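Local structure of lipoprotein (Colwellia psychrerythraea, 3O0Y) at residues M374-P382 with D579-L589; Y437-Q447 with Y469-E478. The protein is a putative lipoprotein of undetermined function, probably related to the zinc-dependent metallopeptidases. All coordinates share one frame; numbering follows the deposited sequence.

Contact 1. Residues M374-P382 with D579-L589; sequences MAPVFRTTP and DLAEFHDVVLL
Phe378 and His584 form an offset stack, their planes only 5° apart and their centroids separated by 4.2 Å. Atoms CE1 and CZ of the phenyl ring lie over the imidazole near ND1, while CD1 of Leu588 meets the phenyl edge 3.8 Å from Phe378 CE1.

The same imidazole bonds in its own plane. His584 ND1 donates to Val377 O at 2.8 Å with an N-H...O angle of 158°, approaching from above the carbonyl plane, and NE2 probably pairs with the hydroxyl of Tyr476, which together restrain the rotation of the ring. Ala581 CA adds a C-H...O contact to Val377 O at 3.6 Å.

A salt bridge closes the outer side. Arg379 bends at chi3 (-57°), which lays its guanidinium over the methyl of Ala581, with NE 3.4 Å from Ala581 CB, and NH2 reaches Asp585 OD2 at 2.8 Å from above the carboxylate plane. Water bridges Arg379 NH1 to Glu582 OE2, while OE1 of Glu582 pairs with Lys609. At the helix start, Asp579 OD2 caps Glu582 N at 3.0 Å.

The contact thus fastens the loop between helix 353-373 and strand 387-390 to helix 580-588, which packs against helix 595-608 through Phe583 and Val586 and against helix 467-483 through Leu580 and Val587.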
loop_
_atom_site.group_PDB
_atom_site.type_symbol
_atom_site.label_atom_id
_atom_site.label_comp_id
_atom_site.label_asym_id
_atom_site.label_seq_id
_atom_site.Cartn_x
_atom_site.Cartn_y
_atom_site.Cartn_z
ATOM N N MET A 374 -7.931 3.900 23.772
ATOM C CA MET A 374 -8.070 2.590 23.223
ATOM C C MET A 374 -7.398 1.476 24.030
ATOM O O MET A 374 -7.695 0.291 23.828
ATOM C CB MET A 374 -7.603 2.547 21.718
ATOM C CG MET A 374 -6.154 2.489 21.534
ATOM S SD MET A 374 -5.694 2.930 19.731
ATOM C CE MET A 374 -4.530 1.468 19.592
ATOM N N ALA A 375 -6.588 1.851 25.036
ATOM C CA ALA A 375 -5.743 0.915 25.788
ATOM C C ALA A 375 -6.534 -0.273 26.391
ATOM O O ALA A 375 -6.042 -1.379 26.352
ATOM C CB ALA A 375 -4.943 1.629 26.975
ATOM N N PRO A 376 -7.790 -0.077 26.881
ATOM C CA PRO A 376 -8.475 -1.242 27.464
ATOM C C PRO A 376 -8.720 -2.377 26.517
ATOM O O PRO A 376 -8.825 -3.525 27.001
ATOM C CB PRO A 376 -9.815 -0.655 27.943
ATOM C CG PRO A 376 -9.462 0.764 28.263
ATOM C CD PRO A 376 -8.497 1.163 27.187
ATOM N N VAL A 377 -8.833 -2.092 25.227
ATOM C CA VAL A 377 -9.023 -3.126 24.228
ATOM C C VAL A 377 -7.871 -3.338 23.244
ATOM O O VAL A 377 -7.976 -4.163 22.339
ATOM C CB VAL A 377 -10.348 -2.939 23.485
ATOM C CG1 VAL A 377 -11.567 -2.841 24.520
ATOM C CG2 VAL A 377 -10.388 -1.717 22.518
ATOM N N PHE A 378 -6.776 -2.614 23.495
ATOM C CA PHE A 378 -5.554 -2.794 22.731
ATOM C C PHE A 378 -4.410 -2.786 23.767
ATOM O O PHE A 378 -3.733 -1.766 23.990
ATOM C CB PHE A 378 -5.398 -1.707 21.721
ATOM C CG PHE A 378 -6.317 -1.825 20.539
ATOM C CD1 PHE A 378 -6.098 -2.777 19.539
ATOM C CD2 PHE A 378 -7.499 -1.039 20.450
ATOM C CE1 PHE A 378 -6.960 -2.848 18.463
ATOM C CE2 PHE A 378 -8.287 -1.087 19.276
ATOM C CZ PHE A 378 -8.040 -1.962 18.344
ATOM N N ARG A 379 -4.270 -3.914 24.417
ATOM C CA ARG A 379 -3.534 -3.954 25.651
ATOM C C ARG A 379 -2.002 -4.193 25.421
ATOM O O ARG A 379 -1.210 -4.104 26.395
ATOM C CB ARG A 379 -4.097 -5.028 26.552
ATOM C CG ARG A 379 -5.527 -4.839 26.976
ATOM C CD ARG A 379 -5.958 -6.076 27.745
ATOM N NE ARG A 379 -5.776 -7.280 26.908
ATOM C CZ ARG A 379 -6.094 -8.532 27.252
ATOM N NH1 ARG A 379 -6.638 -8.826 28.452
ATOM N NH2 ARG A 379 -5.901 -9.491 26.372
ATOM N N THR A 380 -1.608 -4.507 24.203
ATOM C CA THR A 380 -0.189 -4.702 23.839
ATOM C C THR A 380 0.245 -3.507 22.969
ATOM O O THR A 380 -0.224 -3.296 21.849
ATOM C CB THR A 380 -0.005 -6.006 23.080
ATOM O OG1 THR A 380 -0.406 -7.096 23.931
ATOM C CG2 THR A 380 1.470 -6.178 22.759
ATOM N N THR A 381 1.157 -2.701 23.489
ATOM C CA THR A 381 1.676 -1.511 22.790
ATOM C C THR A 381 2.885 -1.890 21.970
ATOM O O THR A 381 3.835 -2.489 22.493
ATOM C CB THR A 381 2.076 -0.398 23.781
ATOM O OG1 THR A 381 0.918 -0.047 24.541
ATOM C CG2 THR A 381 2.615 0.819 23.041
ATOM N N PRO A 382 2.871 -1.528 20.702
ATOM C CA PRO A 382 4.023 -1.882 19.875
ATOM C C PRO A 382 5.239 -1.022 20.239
ATOM O O PRO A 382 5.079 0.033 20.843
ATOM C CB PRO A 382 3.578 -1.558 18.483
ATOM C CG PRO A 382 2.453 -0.615 18.629
ATOM C CD PRO A 382 1.793 -0.890 19.915
ATOM N N ASP A 579 -14.469 -11.011 25.197
ATOM C CA ASP A 579 -13.616 -9.895 25.574
ATOM C C ASP A 579 -12.938 -9.328 24.337
ATOM O O ASP A 579 -12.156 -10.029 23.637
ATOM C CB ASP A 579 -12.556 -10.356 26.539
ATOM C CG ASP A 579 -11.791 -9.198 27.065
ATOM O OD1 ASP A 579 -12.379 -8.435 27.860
ATOM O OD2 ASP A 579 -10.682 -8.948 26.579
ATOM N N LEU A 580 -13.306 -8.117 23.972
ATOM C CA LEU A 580 -12.789 -7.545 22.743
ATOM C C LEU A 580 -11.274 -7.418 22.781
ATOM O O LEU A 580 -10.619 -7.524 21.792
ATOM C CB LEU A 580 -13.472 -6.186 22.504
ATOM C CG LEU A 580 -13.167 -5.510 21.178
ATOM C CD1 LEU A 580 -13.716 -6.259 19.996
ATOM C CD2 LEU A 580 -13.716 -4.014 21.272
ATOM N N ALA A 581 -10.680 -7.141 23.953
ATOM C CA ALA A 581 -9.226 -7.068 24.051
ATOM C C ALA A 581 -8.547 -8.354 23.618
ATOM O O ALA A 581 -7.495 -8.318 22.923
ATOM C CB ALA A 581 -8.777 -6.678 25.479
ATOM N N GLU A 582 -9.097 -9.489 24.051
ATOM C CA GLU A 582 -8.561 -10.807 23.609
ATOM C C GLU A 582 -8.734 -11.032 22.177
ATOM O O GLU A 582 -7.843 -11.551 21.558
ATOM C CB GLU A 582 -9.231 -11.945 24.340
ATOM C CG GLU A 582 -8.905 -11.949 25.841
ATOM C CD GLU A 582 -9.529 -13.133 26.573
ATOM O OE1 GLU A 582 -10.196 -13.997 25.947
ATOM O OE2 GLU A 582 -9.299 -13.202 27.802
ATOM N N PHE A 583 -9.867 -10.626 21.603
ATOM C CA PHE A 583 -10.088 -10.761 20.173
ATOM C C PHE A 583 -9.048 -9.970 19.401
ATOM O O PHE A 583 -8.512 -10.444 18.433
ATOM C CB PHE A 583 -11.501 -10.271 19.807
ATOM C CG PHE A 583 -11.793 -10.254 18.338
ATOM C CD1 PHE A 583 -12.073 -11.455 17.711
ATOM C CD2 PHE A 583 -11.885 -9.092 17.597
ATOM C CE1 PHE A 583 -12.286 -11.523 16.317
ATOM C CE2 PHE A 583 -12.119 -9.137 16.220
ATOM C CZ PHE A 583 -12.363 -10.381 15.582
ATOM N N HIS A 584 -8.799 -8.744 19.825
ATOM C CA HIS A 584 -7.762 -7.940 19.183
ATOM C C HIS A 584 -6.369 -8.575 19.268
ATOM O O HIS A 584 -5.593 -8.459 18.344
ATOM C CB HIS A 584 -7.769 -6.501 19.731
ATOM C CG HIS A 584 -8.955 -5.686 19.279
ATOM N ND1 HIS A 584 -9.478 -4.642 19.997
ATOM C CD2 HIS A 584 -9.806 -5.886 18.237
ATOM C CE1 HIS A 584 -10.529 -4.156 19.350
ATOM N NE2 HIS A 584 -10.760 -4.906 18.286
ATOM N N ASP A 585 -6.050 -9.221 20.354
ATOM C CA ASP A 585 -4.757 -9.860 20.488
ATOM C C ASP A 585 -4.666 -11.034 19.496
ATOM O O ASP A 585 -3.632 -11.201 18.825
ATOM C CB ASP A 585 -4.523 -10.373 21.864
ATOM C CG ASP A 585 -4.236 -9.274 22.901
ATOM O OD1 ASP A 585 -3.896 -8.105 22.576
ATOM O OD2 ASP A 585 -4.250 -9.671 24.088
ATOM N N VAL A 586 -5.756 -11.799 19.337
ATOM C CA VAL A 586 -5.718 -12.898 18.345
ATOM C C VAL A 586 -5.580 -12.358 16.941
ATOM O O VAL A 586 -4.831 -12.943 16.099
ATOM C CB VAL A 586 -7.045 -13.770 18.430
ATOM C CG1 VAL A 586 -7.053 -14.871 17.292
ATOM C CG2 VAL A 586 -7.204 -14.358 19.790
ATOM N N VAL A 587 -6.238 -11.248 16.630
ATOM C CA VAL A 587 -6.170 -10.724 15.278
ATOM C C VAL A 587 -4.779 -10.113 14.942
ATOM O O VAL A 587 -4.240 -10.272 13.866
ATOM C CB VAL A 587 -7.289 -9.703 15.019
ATOM C CG1 VAL A 587 -7.152 -9.006 13.618
ATOM C CG2 VAL A 587 -8.631 -10.407 15.123
ATOM N N LEU A 588 -4.232 -9.391 15.895
ATOM C CA LEU A 588 -3.034 -8.587 15.624
ATOM C C LEU A 588 -1.716 -9.295 15.944
ATOM O O LEU A 588 -0.692 -9.005 15.309
ATOM C CB LEU A 588 -3.112 -7.293 16.455
ATOM C CG LEU A 588 -4.192 -6.274 16.050
ATOM C CD1 LEU A 588 -4.257 -5.125 17.034
ATOM C CD2 LEU A 588 -3.842 -5.759 14.658
ATOM N N LEU A 589 -1.680 -10.049 17.036
ATOM C CA LEU A 589 -0.365 -10.503 17.537
ATOM C C LEU A 589 0.196 -11.682 16.789
ATOM O O LEU A 589 1.334 -12.118 17.041
ATOM C CB LEU A 589 -0.379 -10.735 19.057
ATOM C CG LEU A 589 -0.753 -9.548 19.988
ATOM C CD1 LEU A 589 -0.738 -9.961 21.507
ATOM C CD2 LEU A 589 0.118 -8.275 19.664
HETATM O O HOH W 1 -5.584 -6.352 23.709
HETATM O O HOH W 2 -6.944 -11.862 28.674
HETATM O O HOH W 3 -2.626 -7.632 25.062
#

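Contact 2. Residues Y437-Q447 with Y469-E478; sequences YHEANPGHHWQ and YTEGWALYSE
Pro442 O, just after a cis peptide bond, accepts a 2.8 Å hydrogen bond from Trp473 NE1, the indole edge meeting a carbonyl lone pair in plane with an N-H...O angle of 152°. Ser477 OG lies 3.0 Å from Pro442 O, its proton not settled between that oxygen and Trp473 O. Gln447 sends its CB and CG past the pyrrole part of the indole, its CB 3.5 Å from Trp473 CD1. A phenylalanine in place of Trp473 would probably leave Pro442 O without its N-H donor and strip part of the surface on which Gln447 CB and CG rest.

Ala474 CB is shared by two imidazoles, over the faces of His438 (3.8 Å to its centroid) and His444 (3.9 Å). His438, its ring swung away from its own backbone N (chi1 -178°), fits as a knob among Glu471, Ala474, Leu475 and Glu478. One water takes up His444 ND1, Gln447 OE1 and Thr470 O, each at 2.8 Å.

His438, Glu439 and His444, with Glu471 on the facing helix, are consistent with a variant HExxH metallopeptidase site with two extra residues between the histidines. Glu471 OE1 accepts from a water (2.8 Å) that also approaches His438 NE2, and lies at the His444 ring edge, 3.2 Å from NE2. The turn between helices 432-439 and 444-452 packs on helix 467-483, which also meets helix 555-574 through Leu475 and Tyr476.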
loop_
_atom_site.group_PDB
_atom_site.type_symbol
_atom_site.label_atom_id
_atom_site.label_comp_id
_atom_site.label_asym_id
_atom_site.label_seq_id
_atom_site.Cartn_x
_atom_site.Cartn_y
_atom_site.Cartn_z
ATOM N N TYR A 437 -7.331 7.713 12.204
ATOM C CA TYR A 437 -7.445 6.384 12.763
ATOM C C TYR A 437 -7.018 5.308 11.843
ATOM O O TYR A 437 -6.386 4.308 12.259
ATOM C CB TYR A 437 -8.850 6.154 13.333
ATOM C CG TYR A 437 -9.342 7.200 14.319
ATOM C CD1 TYR A 437 -8.500 7.831 15.241
ATOM C CD2 TYR A 437 -10.669 7.618 14.309
ATOM C CE1 TYR A 437 -8.943 8.781 16.066
ATOM C CE2 TYR A 437 -11.119 8.527 15.183
ATOM C CZ TYR A 437 -10.276 9.138 16.054
ATOM O OH TYR A 437 -10.739 10.163 16.898
ATOM N N HIS A 438 -7.325 5.464 10.554
ATOM C CA HIS A 438 -6.948 4.538 9.540
ATOM C C HIS A 438 -5.442 4.430 9.352
ATOM O O HIS A 438 -4.899 3.299 9.328
ATOM C CB HIS A 438 -7.548 5.032 8.260
ATOM C CG HIS A 438 -7.291 4.155 7.078
ATOM N ND1 HIS A 438 -6.150 4.190 6.340
ATOM C CD2 HIS A 438 -8.006 3.102 6.589
ATOM C CE1 HIS A 438 -6.247 3.383 5.306
ATOM N NE2 HIS A 438 -7.321 2.628 5.480
ATOM N N GLU A 439 -4.763 5.578 9.336
ATOM C CA GLU A 439 -3.332 5.608 9.006
ATOM C C GLU A 439 -2.463 5.289 10.188
ATOM O O GLU A 439 -1.372 4.677 10.071
ATOM C CB GLU A 439 -2.942 6.919 8.362
ATOM C CG GLU A 439 -3.615 7.280 6.996
ATOM C CD GLU A 439 -3.352 6.358 5.865
ATOM O OE1 GLU A 439 -2.607 5.404 6.004
ATOM O OE2 GLU A 439 -3.957 6.629 4.807
ATOM N N ALA A 440 -2.862 5.795 11.328
ATOM C CA ALA A 440 -2.054 5.684 12.536
ATOM C C ALA A 440 -2.623 4.659 13.484
ATOM O O ALA A 440 -2.422 3.460 13.215
ATOM C CB ALA A 440 -1.770 7.052 13.137
ATOM N N ASN A 441 -3.193 5.041 14.624
ATOM C CA ASN A 441 -3.738 4.168 15.596
ATOM C C ASN A 441 -5.277 4.292 15.694
ATOM O O ASN A 441 -5.793 5.410 15.708
ATOM C CB ASN A 441 -3.187 4.534 16.955
ATOM C CG ASN A 441 -1.639 4.374 17.000
ATOM O OD1 ASN A 441 -1.060 3.568 16.211
ATOM N ND2 ASN A 441 -1.013 5.059 17.920
ATOM N N PRO A 442 -5.965 3.168 15.764
ATOM C CA PRO A 442 -5.586 1.756 15.860
ATOM C C PRO A 442 -5.418 1.068 14.498
ATOM O O PRO A 442 -5.270 -0.171 14.489
ATOM C CB PRO A 442 -6.817 1.133 16.555
ATOM C CG PRO A 442 -7.847 2.105 16.434
ATOM C CD PRO A 442 -7.427 3.362 15.891
ATOM N N GLY A 443 -5.234 1.847 13.442
ATOM C CA GLY A 443 -5.077 1.299 12.088
ATOM C C GLY A 443 -3.678 0.834 11.650
ATOM O O GLY A 443 -3.039 0.049 12.335
ATOM N N HIS A 444 -3.180 1.373 10.559
ATOM C CA HIS A 444 -1.975 0.835 9.967
ATOM C C HIS A 444 -0.778 0.821 10.887
ATOM O O HIS A 444 -0.096 -0.204 10.941
ATOM C CB HIS A 444 -1.578 1.583 8.720
ATOM C CG HIS A 444 -2.407 1.300 7.498
ATOM N ND1 HIS A 444 -2.884 0.033 7.178
ATOM C CD2 HIS A 444 -2.810 2.125 6.505
ATOM C CE1 HIS A 444 -3.512 0.108 6.006
ATOM N NE2 HIS A 444 -3.486 1.358 5.580
ATOM N N HIS A 445 -0.472 1.906 11.580
ATOM C CA HIS A 445 0.727 1.940 12.419
ATOM C C HIS A 445 0.644 0.892 13.537
ATOM O O HIS A 445 1.567 0.084 13.762
ATOM C CB HIS A 445 0.983 3.332 13.009
ATOM C CG HIS A 445 2.156 3.322 13.950
ATOM N ND1 HIS A 445 3.444 3.181 13.471
ATOM C CD2 HIS A 445 2.235 3.232 15.308
ATOM C CE1 HIS A 445 4.280 3.091 14.510
ATOM N NE2 HIS A 445 3.575 3.095 15.643
ATOM N N TRP A 446 -0.484 0.847 14.242
ATOM C CA TRP A 446 -0.615 -0.036 15.363
ATOM C C TRP A 446 -0.417 -1.496 14.867
ATOM O O TRP A 446 0.307 -2.272 15.487
ATOM C CB TRP A 446 -1.955 0.168 16.058
ATOM C CG TRP A 446 -2.037 -0.394 17.457
ATOM C CD1 TRP A 446 -2.673 -1.545 17.845
ATOM C CD2 TRP A 446 -1.580 0.230 18.648
ATOM N NE1 TRP A 446 -2.623 -1.672 19.195
ATOM C CE2 TRP A 446 -1.947 -0.614 19.719
ATOM C CE3 TRP A 446 -0.897 1.421 18.914
ATOM C CZ2 TRP A 446 -1.659 -0.313 21.039
ATOM C CZ3 TRP A 446 -0.622 1.705 20.219
ATOM C CH2 TRP A 446 -1.047 0.887 21.272
ATOM N N GLN A 447 -1.046 -1.823 13.755
ATOM C CA GLN A 447 -1.036 -3.196 13.231
ATOM C C GLN A 447 0.321 -3.561 12.701
ATOM O O GLN A 447 0.909 -4.581 13.146
ATOM C CB GLN A 447 -2.113 -3.378 12.188
ATOM C CG GLN A 447 -2.179 -4.708 11.510
ATOM C CD GLN A 447 -1.255 -4.793 10.341
ATOM O OE1 GLN A 447 -1.450 -4.126 9.339
ATOM N NE2 GLN A 447 -0.302 -5.775 10.408
ATOM N N TYR A 469 -6.038 -8.510 4.706
ATOM C CA TYR A 469 -5.782 -8.364 6.156
ATOM C C TYR A 469 -5.459 -6.914 6.515
ATOM O O TYR A 469 -5.980 -6.355 7.485
ATOM C CB TYR A 469 -4.665 -9.311 6.624
ATOM C CG TYR A 469 -4.334 -9.163 8.080
ATOM C CD1 TYR A 469 -4.811 -10.006 9.029
ATOM C CD2 TYR A 469 -3.459 -8.170 8.457
ATOM C CE1 TYR A 469 -4.479 -9.845 10.361
ATOM C CE2 TYR A 469 -3.163 -7.962 9.788
ATOM C CZ TYR A 469 -3.621 -8.818 10.714
ATOM O OH TYR A 469 -3.275 -8.636 12.059
ATOM N N THR A 470 -4.490 -6.367 5.822
ATOM C CA THR A 470 -3.879 -5.080 6.118
ATOM C C THR A 470 -4.877 -3.947 5.896
ATOM O O THR A 470 -5.048 -3.127 6.817
ATOM C CB THR A 470 -2.542 -4.848 5.365
ATOM O OG1 THR A 470 -1.672 -5.959 5.648
ATOM C CG2 THR A 470 -1.892 -3.503 5.858
ATOM N N GLU A 471 -5.545 -3.900 4.759
ATOM C CA GLU A 471 -6.507 -2.889 4.508
ATOM C C GLU A 471 -7.801 -3.154 5.249
ATOM O O GLU A 471 -8.405 -2.167 5.731
ATOM C CB GLU A 471 -6.765 -2.801 3.002
ATOM C CG GLU A 471 -5.522 -2.534 2.229
ATOM C CD GLU A 471 -4.736 -1.246 2.650
ATOM O OE1 GLU A 471 -5.208 -0.379 3.463
ATOM O OE2 GLU A 471 -3.570 -1.166 2.197
ATOM N N GLY A 472 -8.226 -4.423 5.376
ATOM C CA GLY A 472 -9.395 -4.735 6.105
ATOM C C GLY A 472 -9.251 -4.385 7.581
ATOM O O GLY A 472 -10.200 -3.842 8.195
ATOM N N TRP A 473 -8.059 -4.608 8.139
ATOM C CA TRP A 473 -7.807 -4.241 9.540
ATOM C C TRP A 473 -7.999 -2.724 9.726
ATOM O O TRP A 473 -8.625 -2.289 10.692
ATOM C CB TRP A 473 -6.372 -4.640 9.978
ATOM C CG TRP A 473 -6.087 -3.967 11.345
ATOM C CD1 TRP A 473 -5.471 -2.801 11.543
ATOM C CD2 TRP A 473 -6.732 -4.306 12.587
ATOM N NE1 TRP A 473 -5.622 -2.410 12.852
ATOM C CE2 TRP A 473 -6.376 -3.334 13.507
ATOM C CE3 TRP A 473 -7.474 -5.382 13.006
ATOM C CZ2 TRP A 473 -6.830 -3.371 14.823
ATOM C CZ3 TRP A 473 -7.939 -5.419 14.303
ATOM C CH2 TRP A 473 -7.554 -4.463 15.197
ATOM N N ALA A 474 -7.409 -1.932 8.840
ATOM C CA ALA A 474 -7.424 -0.477 9.048
ATOM C C ALA A 474 -8.855 0.046 8.934
ATOM O O ALA A 474 -9.272 0.875 9.718
ATOM C CB ALA A 474 -6.486 0.250 8.075
ATOM N N LEU A 475 -9.642 -0.487 7.986
ATOM C CA LEU A 475 -11.056 -0.096 7.899
ATOM C C LEU A 475 -11.871 -0.550 9.114
ATOM O O LEU A 475 -12.701 0.231 9.663
ATOM C CB LEU A 475 -11.638 -0.624 6.551
ATOM C CG LEU A 475 -12.990 -0.133 6.096
ATOM C CD1 LEU A 475 -13.004 1.429 6.014
ATOM C CD2 LEU A 475 -13.387 -0.852 4.774
ATOM N N TYR A 476 -11.602 -1.780 9.624
ATOM C CA TYR A 476 -12.190 -2.240 10.885
ATOM C C TYR A 476 -11.844 -1.304 12.033
ATOM O O TYR A 476 -12.743 -0.997 12.821
ATOM C CB TYR A 476 -11.778 -3.690 11.174
ATOM C CG TYR A 476 -12.069 -4.147 12.563
ATOM C CD1 TYR A 476 -13.307 -4.650 12.906
ATOM C CD2 TYR A 476 -11.099 -4.143 13.520
ATOM C CE1 TYR A 476 -13.590 -5.023 14.255
ATOM C CE2 TYR A 476 -11.366 -4.520 14.848
ATOM C CZ TYR A 476 -12.590 -5.023 15.191
ATOM O OH TYR A 476 -12.843 -5.309 16.564
ATOM N N SER A 477 -10.576 -0.830 12.113
ATOM C CA SER A 477 -10.030 0.122 13.126
ATOM C C SER A 477 -10.879 1.375 13.177
ATOM O O SER A 477 -11.146 1.915 14.270
ATOM C CB SER A 477 -8.591 0.654 12.710
ATOM O OG SER A 477 -7.856 -0.447 13.085
ATOM N N GLU A 478 -11.278 1.839 12.020
ATOM C CA GLU A 478 -12.086 3.046 11.913
ATOM C C GLU A 478 -13.447 2.876 12.603
ATOM O O GLU A 478 -13.976 3.826 13.208
ATOM C CB GLU A 478 -12.261 3.474 10.452
ATOM C CG GLU A 478 -10.954 3.982 9.756
ATOM C CD GLU A 478 -11.163 4.250 8.269
ATOM O OE1 GLU A 478 -11.785 5.314 7.910
ATOM O OE2 GLU A 478 -10.698 3.437 7.428
HETATM O O HOH W 4 -7.510 0.307 4.859
HETATM O O HOH W 5 -3.337 -2.169 8.765
HETATM O O HOH W 6 -0.439 -7.734 12.799
#

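The centres of the two contacts lie 13 Å apart, and contact 2 is nested in the chain loop that contact 1 closes. Helix 467-483 is tied to helix 580-588 by two probable hydrogen bonds: Tyr469 OH to Val587 O at 2.6 Å, and Tyr476 OH to His584 NE2 at 2.7 Å. Trp446 joins the other pair of segments, packing against Met374 and meeting the Phe378 ring at about 80°. Contact 2 is the more central, about 12 Å from the centre of the chain against about 23 Å for contact 1. A sulfate ion, probably from the crystallisation liquor, sits about 4 Å from the Glu471 side chain, possibly marking a pocket beside contact 2.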